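Local structure of excinuclease ABC, subunit A. (Deinococcus radiodurans, 2VF7) at residues 324-328 with 329-333; 333-336 with 337-341; 340-344 with 345-349; 353-356 with 357-360. The protein binds DNA and probably hydrolyses ATP as a zinc-containing UvrA-family ABC protein, with a probable role in recognising DNA damage for excision repair. The protein carries 1 engineered substitution. One frame throughout, in Å; residues are numbered along the deposited sequence.

Contact 1 of 4, residues 324-328 with 329-333; sequences LRPYA and EEREP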
loop_
_atom_site.group_PDB
_atom_site.type_symbol
_atom_site.label_atom_id
_atom_site.label_comp_id
_atom_site.label_asym_id
_atom_site.label_seq_id
_atom_site.Cartn_x
_atom_site.Cartn_y
_atom_site.Cartn_z
ATOM N N LEU A 324 25.831 -0.137 -28.547
ATOM C CA LEU A 324 25.949 1.025 -27.663
ATOM C C LEU A 324 27.373 1.465 -27.313
ATOM O O LEU A 324 27.611 2.660 -27.139
ATOM C CB LEU A 324 25.136 0.824 -26.378
ATOM C CG LEU A 324 23.617 1.041 -26.445
ATOM C CD1 LEU A 324 22.986 0.730 -25.102
ATOM C CD2 LEU A 324 23.243 2.452 -26.880
ATOM N N ARG A 325 28.307 0.519 -27.201
ATOM C CA ARG A 325 29.628 0.815 -26.605
ATOM C C ARG A 325 30.636 1.659 -27.419
ATOM O O ARG A 325 31.466 2.340 -26.817
ATOM C CB ARG A 325 30.292 -0.436 -25.992
ATOM C CG ARG A 325 30.981 -1.386 -26.964
ATOM C CD ARG A 325 32.080 -2.174 -26.255
ATOM N NE ARG A 325 31.557 -2.999 -25.164
ATOM C CZ ARG A 325 31.278 -4.297 -25.262
ATOM N NH1 ARG A 325 31.473 -4.944 -26.410
ATOM N NH2 ARG A 325 30.800 -4.953 -24.209
ATOM N N PRO A 326 30.574 1.622 -28.772
ATOM C CA PRO A 326 31.372 2.580 -29.535
ATOM C C PRO A 326 31.047 4.037 -29.189
ATOM O O PRO A 326 31.914 4.900 -29.289
ATOM C CB PRO A 326 30.983 2.279 -30.990
ATOM C CG PRO A 326 29.697 1.554 -30.905
ATOM C CD PRO A 326 29.830 0.728 -29.675
ATOM N N TYR A 327 29.808 4.301 -28.786
ATOM C CA TYR A 327 29.400 5.636 -28.349
ATOM C C TYR A 327 29.915 5.934 -26.942
ATOM O O TYR A 327 30.182 7.089 -26.602
ATOM C CB TYR A 327 27.877 5.775 -28.409
ATOM C CG TYR A 327 27.316 5.806 -29.818
ATOM C CD1 TYR A 327 27.317 4.662 -30.623
ATOM C CD2 TYR A 327 26.777 6.981 -30.344
ATOM C CE1 TYR A 327 26.805 4.693 -31.919
ATOM C CE2 TYR A 327 26.259 7.025 -31.638
ATOM C CZ TYR A 327 26.274 5.879 -32.420
ATOM O OH TYR A 327 25.755 5.923 -33.698
ATOM N N ALA A 328 30.060 4.878 -26.143
ATOM C CA ALA A 328 30.572 4.974 -24.775
ATOM C C ALA A 328 32.090 5.179 -24.740
ATOM O O ALA A 328 32.604 5.960 -23.931
ATOM C CB ALA A 328 30.184 3.729 -23.983
ATOM N N GLU A 329 32.794 4.469 -25.622
ATOM C CA GLU A 329 34.253 4.518 -25.697
ATOM C C GLU A 329 34.750 5.622 -26.646
ATOM O O GLU A 329 35.942 5.695 -26.968
ATOM C CB GLU A 329 34.809 3.147 -26.108
ATOM C CG GLU A 329 34.435 1.994 -25.166
ATOM C CD GLU A 329 34.959 0.635 -25.638
ATOM O OE1 GLU A 329 35.107 0.430 -26.878
ATOM O OE2 GLU A 329 35.215 -0.234 -24.762
ATOM N N GLU A 330 33.821 6.477 -27.079
ATOM C CA GLU A 330 34.110 7.635 -27.927
ATOM C C GLU A 330 34.744 7.249 -29.274
ATOM O O GLU A 330 35.729 7.854 -29.706
ATOM C CB GLU A 330 34.966 8.668 -27.171
ATOM C CG GLU A 330 34.329 9.152 -25.798
ATOM C CD GLU A 330 35.496 9.857 -24.935
ATOM O OE1 GLU A 330 35.305 9.700 -23.641
ATOM O OE2 GLU A 330 36.479 10.656 -25.564
ATOM N N ARG A 331 34.174 6.232 -29.923
ATOM C CA ARG A 331 34.570 5.838 -31.289
ATOM C C ARG A 331 33.391 5.470 -32.214
ATOM O O ARG A 331 33.340 4.372 -32.775
ATOM C CB ARG A 331 35.669 4.749 -31.301
ATOM C CG ARG A 331 35.966 4.060 -29.969
ATOM C CD ARG A 331 35.105 2.833 -29.732
ATOM N NE ARG A 331 35.606 1.638 -30.416
ATOM C CZ ARG A 331 35.101 0.411 -30.254
ATOM N NH1 ARG A 331 34.074 0.199 -29.429
ATOM N NH2 ARG A 331 35.624 -0.610 -30.922
ATOM N N GLU A 332 32.458 6.411 -32.370
ATOM C CA GLU A 332 31.372 6.315 -33.353
ATOM C C GLU A 332 31.960 6.473 -34.757
ATOM O O GLU A 332 33.169 6.688 -34.884
ATOM C CB GLU A 332 30.338 7.421 -33.112
ATOM C CG GLU A 332 29.871 7.568 -31.676
ATOM C CD GLU A 332 30.745 8.506 -30.867
ATOM O OE1 GLU A 332 31.622 8.010 -30.128
ATOM O OE2 GLU A 332 30.559 9.736 -30.980
ATOM N N PRO A 333 31.132 6.349 -35.821
ATOM C CA PRO A 333 31.605 6.809 -37.130
ATOM C C PRO A 333 32.149 8.239 -37.043
ATOM O O PRO A 333 31.408 9.204 -37.254
ATOM C CB PRO A 333 30.340 6.761 -37.991
ATOM C CG PRO A 333 29.548 5.677 -37.406
ATOM C CD PRO A 333 29.785 5.758 -35.916
#
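E329 lies side by side with R325, its CG 3.4 Å from R325 O and its carboxylate alongside R325 CD, while E332 crosses Y327, so that the chain leaving helix 317-328 wraps round its last turn. Two backbone bonds set this course: E329 N gives its hydrogen to R325 O at 2.8 Å, and R331 N spans one residue more to P326 O at 2.7 Å. The second is a 6→1 bond, and E330 has the left-handed backbone expected beside it; the turn thus resembles a Schellman motif, although Y327 O and E330 N stay 3.7 Å apart. P326, with no N-H to offer the preceding turn, lies where the helix is kinked. Its pyrrolidine is overlain by the doubly bent R331 chain, whose NH1 comes within 3.6 Å of P326 CA before meeting E329 OE1 in a 2.8 Å salt bridge.

The Y327 ring takes E332 CG over one face in a CH-pi contact, 3.6 Å from the centroid and 18° off the ring normal. A bend at chi2 of E332 (88°) turns OE1 toward the helix end and leaves OE2 to make a weak hydrogen bond with H335 ND1. With an alanine in place of E332, the Y327 face would probably lose its methylene cover and H335 its carboxylate partner. Y327 also packs on L349 and A353 of helix 345-365.

E332 OE1 approaches P326 O to 3.2 Å, acceptor against acceptor. This proximity may make the charged carboxylate somewhat costlier, an effect that the nearby histidine could offset if protonated.

Contact 2 of 4, residues 333-336 with 337-341; sequences PGHA and ERVKN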
loop_
_atom_site.group_PDB
_atom_site.type_symbol
_atom_site.label_atom_id
_atom_site.label_comp_id
_atom_site.label_asym_id
_atom_site.label_seq_id
_atom_site.Cartn_x
_atom_site.Cartn_y
_atom_site.Cartn_z
ATOM N N PRO A 333 31.132 6.349 -35.821
ATOM C CA PRO A 333 31.605 6.809 -37.130
ATOM C C PRO A 333 32.149 8.239 -37.043
ATOM O O PRO A 333 31.408 9.204 -37.254
ATOM C CB PRO A 333 30.340 6.761 -37.991
ATOM C CG PRO A 333 29.548 5.677 -37.406
ATOM C CD PRO A 333 29.785 5.758 -35.916
ATOM N N GLY A 334 33.438 8.355 -36.717
ATOM C CA GLY A 334 34.063 9.639 -36.392
ATOM C C GLY A 334 33.583 10.194 -35.057
ATOM O O GLY A 334 32.492 9.855 -34.583
ATOM N N HIS A 335 34.399 11.049 -34.445
ATOM C CA HIS A 335 34.009 11.736 -33.211
ATOM C C HIS A 335 34.251 13.239 -33.335
ATOM O O HIS A 335 33.528 14.049 -32.737
ATOM C CB HIS A 335 34.754 11.160 -31.999
ATOM C CG HIS A 335 34.122 11.498 -30.682
ATOM N ND1 HIS A 335 33.083 10.765 -30.145
ATOM C CD2 HIS A 335 34.385 12.485 -29.791
ATOM C CE1 HIS A 335 32.730 11.288 -28.985
ATOM N NE2 HIS A 335 33.504 12.334 -28.746
ATOM N N ALA A 336 35.269 13.597 -34.126
ATOM C CA ALA A 336 35.591 14.995 -34.407
ATOM C C ALA A 336 34.646 15.569 -35.466
ATOM O O ALA A 336 34.822 16.698 -35.925
ATOM C CB ALA A 336 37.039 15.117 -34.849
ATOM N N GLU A 337 33.643 14.776 -35.835
ATOM C CA GLU A 337 32.640 15.154 -36.835
ATOM C C GLU A 337 31.529 16.084 -36.315
ATOM O O GLU A 337 30.954 16.865 -37.081
ATOM C CB GLU A 337 32.015 13.894 -37.463
ATOM C CG GLU A 337 31.883 12.659 -36.535
ATOM C CD GLU A 337 30.784 12.800 -35.443
ATOM O OE1 GLU A 337 29.612 12.341 -35.690
ATOM O OE2 GLU A 337 31.083 13.348 -34.335
ATOM N N ARG A 338 31.228 15.985 -35.021
ATOM C CA ARG A 338 30.158 16.756 -34.395
ATOM C C ARG A 338 30.475 16.995 -32.916
ATOM O O ARG A 338 29.735 16.574 -32.023
ATOM C CB ARG A 338 28.818 16.032 -34.546
ATOM C CG ARG A 338 27.601 16.935 -34.436
ATOM C CD ARG A 338 26.648 16.400 -33.390
ATOM N NE ARG A 338 25.249 16.617 -33.749
ATOM C CZ ARG A 338 24.502 15.744 -34.422
ATOM N NH1 ARG A 338 23.236 16.031 -34.695
ATOM N NH2 ARG A 338 25.015 14.585 -34.824
ATOM N N VAL A 339 31.601 17.653 -32.668
ATOM C CA VAL A 339 31.940 18.115 -31.328
ATOM C C VAL A 339 32.215 19.613 -31.361
ATOM O O VAL A 339 32.030 20.307 -30.360
ATOM C CB VAL A 339 33.136 17.351 -30.709
ATOM C CG1 VAL A 339 32.685 15.995 -30.189
ATOM C CG2 VAL A 339 34.283 17.208 -31.708
ATOM N N LYS A 340 32.639 20.106 -32.525
ATOM C CA LYS A 340 32.837 21.542 -32.736
ATOM C C LYS A 340 31.509 22.260 -33.019
ATOM O O LYS A 340 31.462 23.493 -33.069
ATOM C CB LYS A 340 33.867 21.811 -33.855
ATOM C CG LYS A 340 33.339 21.729 -35.299
ATOM C CD LYS A 340 33.762 20.444 -36.012
ATOM C CE LYS A 340 32.847 19.266 -35.698
ATOM N NZ LYS A 340 31.508 19.381 -36.337
ATOM N N ASN A 341 30.443 21.479 -33.198
ATOM C CA ASN A 341 29.128 22.012 -33.543
ATOM C C ASN A 341 28.057 21.678 -32.508
ATOM O O ASN A 341 27.032 22.360 -32.428
ATOM C CB ASN A 341 28.692 21.498 -34.919
ATOM C CG ASN A 341 27.945 22.549 -35.725
ATOM O OD1 ASN A 341 28.500 23.640 -36.025
ATOM N ND2 ASN A 341 26.687 22.223 -36.090
#
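V339 turns its two methyl groups onto the backbone of H335 at a type I beta turn running from H335 to R338, part of the exposed loop between helices 317-328 and 345-365. Its CG1 comes to 3.3 Å from H335 O, and the same methyl lies 3.9 Å from H335 CD2, the two side chains crossing at about a right angle. The imidazole is brought beside that methyl by its first torsion, which sets H335 CG anti to the backbone N (chi1 -162°). The other branch, CG2, leans on A336 CA. The turn is loosely drawn, with H335 O and R338 N 3.8 Å apart.

On the incoming side E337 curls back along the chain, its CG placed 3.3 Å from G334 C. G334 has a positive phi (70°), and a beta carbon there would run into that E337 methylene. A bend at chi2 brings E337 OE2 round to R338 N, the amide that follows its own residue, in a weak bond. The same oxygen sits close to H335 O, a pair of acceptors whose mutual repulsion may cost some stability.

Further out, K340 reaches back to the turn. Its chain doubles round so that CE passes 3.2 Å from A336 O. Beyond that carbon, K340 NZ donates to E337 O over 2.7 Å, coming down from above the carbonyl plane, 59° out of it.

Contact 3 of 4, residues 340-344 with 345-349; sequences KNRPE and QAIAL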
loop_
_atom_site.group_PDB
_atom_site.type_symbol
_atom_site.label_atom_id
_atom_site.label_comp_id
_atom_site.label_asym_id
_atom_site.label_seq_id
_atom_site.Cartn_x
_atom_site.Cartn_y
_atom_site.Cartn_z
ATOM N N LYS A 340 32.639 20.106 -32.525
ATOM C CA LYS A 340 32.837 21.542 -32.736
ATOM C C LYS A 340 31.509 22.260 -33.019
ATOM O O LYS A 340 31.462 23.493 -33.069
ATOM C CB LYS A 340 33.867 21.811 -33.855
ATOM C CG LYS A 340 33.339 21.729 -35.299
ATOM C CD LYS A 340 33.762 20.444 -36.012
ATOM C CE LYS A 340 32.847 19.266 -35.698
ATOM N NZ LYS A 340 31.508 19.381 -36.337
ATOM N N ASN A 341 30.443 21.479 -33.198
ATOM C CA ASN A 341 29.128 22.012 -33.543
ATOM C C ASN A 341 28.057 21.678 -32.508
ATOM O O ASN A 341 27.032 22.360 -32.428
ATOM C CB ASN A 341 28.692 21.498 -34.919
ATOM C CG ASN A 341 27.945 22.549 -35.725
ATOM O OD1 ASN A 341 28.500 23.640 -36.025
ATOM N ND2 ASN A 341 26.687 22.223 -36.090
ATOM N N ARG A 342 28.314 20.630 -31.723
ATOM C CA ARG A 342 27.368 20.103 -30.734
ATOM C C ARG A 342 26.910 21.158 -29.718
ATOM O O ARG A 342 27.743 21.910 -29.200
ATOM C CB ARG A 342 27.990 18.888 -30.025
ATOM C CG ARG A 342 27.348 18.492 -28.698
ATOM C CD ARG A 342 28.139 18.993 -27.495
ATOM N NE ARG A 342 29.282 18.130 -27.206
ATOM C CZ ARG A 342 30.543 18.392 -27.542
ATOM N NH1 ARG A 342 30.854 19.513 -28.181
ATOM N NH2 ARG A 342 31.503 17.530 -27.230
ATOM N N PRO A 343 25.584 21.215 -29.435
ATOM C CA PRO A 343 25.108 22.099 -28.362
ATOM C C PRO A 343 25.430 21.485 -26.995
ATOM O O PRO A 343 26.326 21.960 -26.285
ATOM C CB PRO A 343 23.579 22.175 -28.590
ATOM C CG PRO A 343 23.260 21.268 -29.743
ATOM C CD PRO A 343 24.481 20.459 -30.066
ATOM N N GLU A 344 24.694 20.428 -26.653
ATOM C CA GLU A 344 24.921 19.639 -25.445
ATOM C C GLU A 344 25.126 18.166 -25.835
ATOM O O GLU A 344 26.045 17.506 -25.337
ATOM C CB GLU A 344 23.752 19.828 -24.456
ATOM C CG GLU A 344 22.368 19.404 -24.978
ATOM C CD GLU A 344 21.250 20.353 -24.558
ATOM O OE1 GLU A 344 21.187 21.541 -25.222
ATOM O OE2 GLU A 344 20.412 19.906 -23.582
ATOM N N GLN A 345 24.274 17.702 -26.759
ATOM C CA GLN A 345 24.210 16.325 -27.296
ATOM C C GLN A 345 25.369 15.372 -26.950
ATOM O O GLN A 345 25.178 14.423 -26.185
ATOM C CB GLN A 345 23.975 16.373 -28.821
ATOM C CG GLN A 345 23.317 15.130 -29.431
ATOM C CD GLN A 345 24.268 14.242 -30.237
ATOM O OE1 GLN A 345 23.823 13.331 -30.934
ATOM N NE2 GLN A 345 25.568 14.506 -30.152
ATOM N N ALA A 346 26.558 15.631 -27.496
ATOM C CA ALA A 346 27.687 14.711 -27.348
ATOM C C ALA A 346 28.132 14.518 -25.898
ATOM O O ALA A 346 28.571 13.425 -25.531
ATOM C CB ALA A 346 28.854 15.139 -28.226
ATOM N N ILE A 347 28.006 15.569 -25.083
ATOM C CA ILE A 347 28.343 15.509 -23.649
ATOM C C ILE A 347 27.309 14.693 -22.849
ATOM O O ILE A 347 27.607 14.196 -21.753
ATOM C CB ILE A 347 28.499 16.931 -23.006
ATOM C CG1 ILE A 347 29.156 17.931 -23.971
ATOM C CG2 ILE A 347 29.264 16.853 -21.675
ATOM C CD1 ILE A 347 30.693 17.908 -24.000
ATOM N N ALA A 348 26.101 14.564 -23.402
ATOM C CA ALA A 348 25.039 13.779 -22.778
ATOM C C ALA A 348 24.992 12.360 -23.344
ATOM O O ALA A 348 24.694 11.413 -22.615
ATOM C CB ALA A 348 23.684 14.468 -22.941
ATOM N N LEU A 349 25.288 12.221 -24.640
ATOM C CA LEU A 349 25.329 10.917 -25.315
ATOM C C LEU A 349 26.456 10.033 -24.780
ATOM O O LEU A 349 26.319 8.806 -24.717
ATOM C CB LEU A 349 25.460 11.105 -26.833
ATOM C CG LEU A 349 25.743 9.886 -27.728
ATOM C CD1 LEU A 349 24.888 9.912 -28.995
ATOM C CD2 LEU A 349 27.240 9.777 -28.064
#
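R342 lays its side chain across A346 and I347, with the aliphatic part against the backbone and the guanidinium against the two hydrocarbon side chains. CG sits 3.2 Å from A346 N. Further along, NE wedges between A346 CB and I347 CG1, while I347 CD1 covers one face of the guanidinium, 3.4 Å from R342 NH2. The two long side chains cross at about a right angle. R342 starts with CG anti to its own N (chi1 162°), and bends at chi2 and chi3 then fold the chain over the helix instead of letting it run outward.

This is the entry to helix 345-365, where the loop becomes helical. E344 O receives I347 N at 2.8 Å, and one residue later Q345 O takes two amides, A348 N at 2.9 Å and L349 N at 2.7 Å. Q345 itself has an unusual phi of -11°, which suggests strain at this junction. A cation near a helix amino end is, if anything, likely to be disfavoured by the dipole, so the contact rests on the hydrocarbon of A346 and I347. The beta carbon of Q345 completes the patch, lying 4.0 Å from R342 CG.

Contact 4 of 4, residues 353-356 with 357-360; sequences AADL and VKRL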
loop_
_atom_site.group_PDB
_atom_site.type_symbol
_atom_site.label_atom_id
_atom_site.label_comp_id
_atom_site.label_asym_id
_atom_site.label_seq_id
_atom_site.Cartn_x
_atom_site.Cartn_y
_atom_site.Cartn_z
ATOM N N ALA A 353 25.380 6.344 -22.930
ATOM C CA ALA A 353 25.799 5.108 -23.588
ATOM C C ALA A 353 26.727 4.260 -22.709
ATOM O O ALA A 353 26.710 3.033 -22.790
ATOM C CB ALA A 353 26.459 5.414 -24.920
ATOM N N ALA A 354 27.529 4.924 -21.875
ATOM C CA ALA A 354 28.398 4.248 -20.910
ATOM C C ALA A 354 27.605 3.749 -19.703
ATOM O O ALA A 354 27.870 2.669 -19.177
ATOM C CB ALA A 354 29.528 5.175 -20.470
ATOM N N ASP A 355 26.633 4.551 -19.280
ATOM C CA ASP A 355 25.740 4.230 -18.167
ATOM C C ASP A 355 24.821 3.044 -18.486
ATOM O O ASP A 355 24.543 2.210 -17.620
ATOM C CB ASP A 355 24.920 5.478 -17.813
ATOM C CG ASP A 355 23.776 5.191 -16.877
ATOM O OD1 ASP A 355 24.035 4.790 -15.723
ATOM O OD2 ASP A 355 22.613 5.387 -17.302
ATOM N N LEU A 356 24.357 2.980 -19.731
ATOM C CA LEU A 356 23.547 1.870 -20.209
ATOM C C LEU A 356 24.351 0.590 -20.401
ATOM O O LEU A 356 23.876 -0.498 -20.103
ATOM C CB LEU A 356 22.849 2.240 -21.520
ATOM C CG LEU A 356 21.368 2.611 -21.451
ATOM C CD1 LEU A 356 20.940 3.309 -22.728
ATOM C CD2 LEU A 356 20.515 1.381 -21.189
ATOM N N VAL A 357 25.568 0.721 -20.898
ATOM C CA VAL A 357 26.394 -0.440 -21.200
ATOM C C VAL A 357 27.025 -1.035 -19.929
ATOM O O VAL A 357 27.394 -2.211 -19.905
ATOM C CB VAL A 357 27.456 -0.100 -22.289
ATOM C CG1 VAL A 357 28.690 0.507 -21.671
ATOM C CG2 VAL A 357 27.819 -1.332 -23.104
ATOM N N LYS A 358 27.137 -0.223 -18.878
ATOM C CA LYS A 358 27.633 -0.693 -17.585
ATOM C C LYS A 358 26.588 -1.606 -16.954
ATOM O O LYS A 358 26.907 -2.702 -16.486
ATOM C CB LYS A 358 27.941 0.489 -16.660
ATOM C CG LYS A 358 28.556 0.115 -15.301
ATOM C CD LYS A 358 28.115 1.088 -14.193
ATOM C CE LYS A 358 26.604 0.961 -13.888
ATOM N NZ LYS A 358 26.086 2.044 -12.998
ATOM N N ARG A 359 25.342 -1.141 -16.951
ATOM C CA ARG A 359 24.194 -1.956 -16.551
ATOM C C ARG A 359 24.093 -3.236 -17.370
ATOM O O ARG A 359 23.923 -4.311 -16.810
ATOM C CB ARG A 359 22.896 -1.163 -16.671
ATOM C CG ARG A 359 22.600 -0.317 -15.467
ATOM C CD ARG A 359 21.785 0.904 -15.827
ATOM N NE ARG A 359 22.301 2.075 -15.123
ATOM C CZ ARG A 359 21.803 2.571 -13.991
ATOM N NH1 ARG A 359 20.739 2.020 -13.418
ATOM N NH2 ARG A 359 22.373 3.637 -13.437
ATOM N N LEU A 360 24.216 -3.115 -18.690
ATOM C CA LEU A 360 24.090 -4.258 -19.591
ATOM C C LEU A 360 25.121 -5.358 -19.342
ATOM O O LEU A 360 24.819 -6.531 -19.524
ATOM C CB LEU A 360 24.128 -3.805 -21.058
ATOM C CG LEU A 360 22.809 -3.323 -21.663
ATOM C CD1 LEU A 360 23.038 -2.297 -22.753
ATOM C CD2 LEU A 360 22.017 -4.502 -22.194
#
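D355 OD1 is gripped twice by R359, whose guanidinium presents NE and NH2 side-on to this one oxygen. The NH2 bond, 3.1 Å long, uses the syn lone pair of OD1; NE, at 3.3 Å, meets the same atom from above the carboxylate plane. Carboxylate and guanidinium are turned 68° against each other, so the pair does not form a flat two-oxygen fork. R359 NE also makes a weak bond to D355 O, 3.4 Å away, which should further restrict rotation of the arginine end. D355 reaches it because CG stands anti to the backbone N (chi1 168°).

K358 NZ adds a second positive charge 4.4 Å from D355 OD1, too far for a salt bridge. A leucine replacing R359 would probably leave D355 OD1 without its two donors, with the K358 charge still some way off unless that lysine moved. Away from this polar edge, V357 CG1 touches A353 O and A354 O, and L360 CD1 comes to 3.3 Å from L356 O, while the regular bond from L360 N to L356 O keeps the turn wound.

L356, D355 and R359 touch helix 116-127, whereas A353, A354, V357 and L360 meet helix 317-328. The arrangement is a classic i to i+4 salt bridge along a helix, here on the second helix of a helix-loop-helix unit.

How the contacts relate
The four contacts follow the chain through one helix-loop-helix unit: contact 1 ends helix 317-328, contact 2 forms the exposed loop, contact 3 starts helix 345-365 and contact 4 lies further down it. Contacts 1 and 2 share P333, and contacts 2 and 3 share K340 and N341, their centres about 9 Å apart. The two helices meet where contact 1 touches contact 4, with A328 CB 3.6 Å from A354 CA, and contact 3, through Y327 CD2 and L349 CD2, also 3.6 Å apart. Contact 2 keeps about 10 Å between nearest atoms from contact 4. Contact 4 lies closest to a nucleotide, yet the L360 side chain is still about 14 Å from a bound ADP.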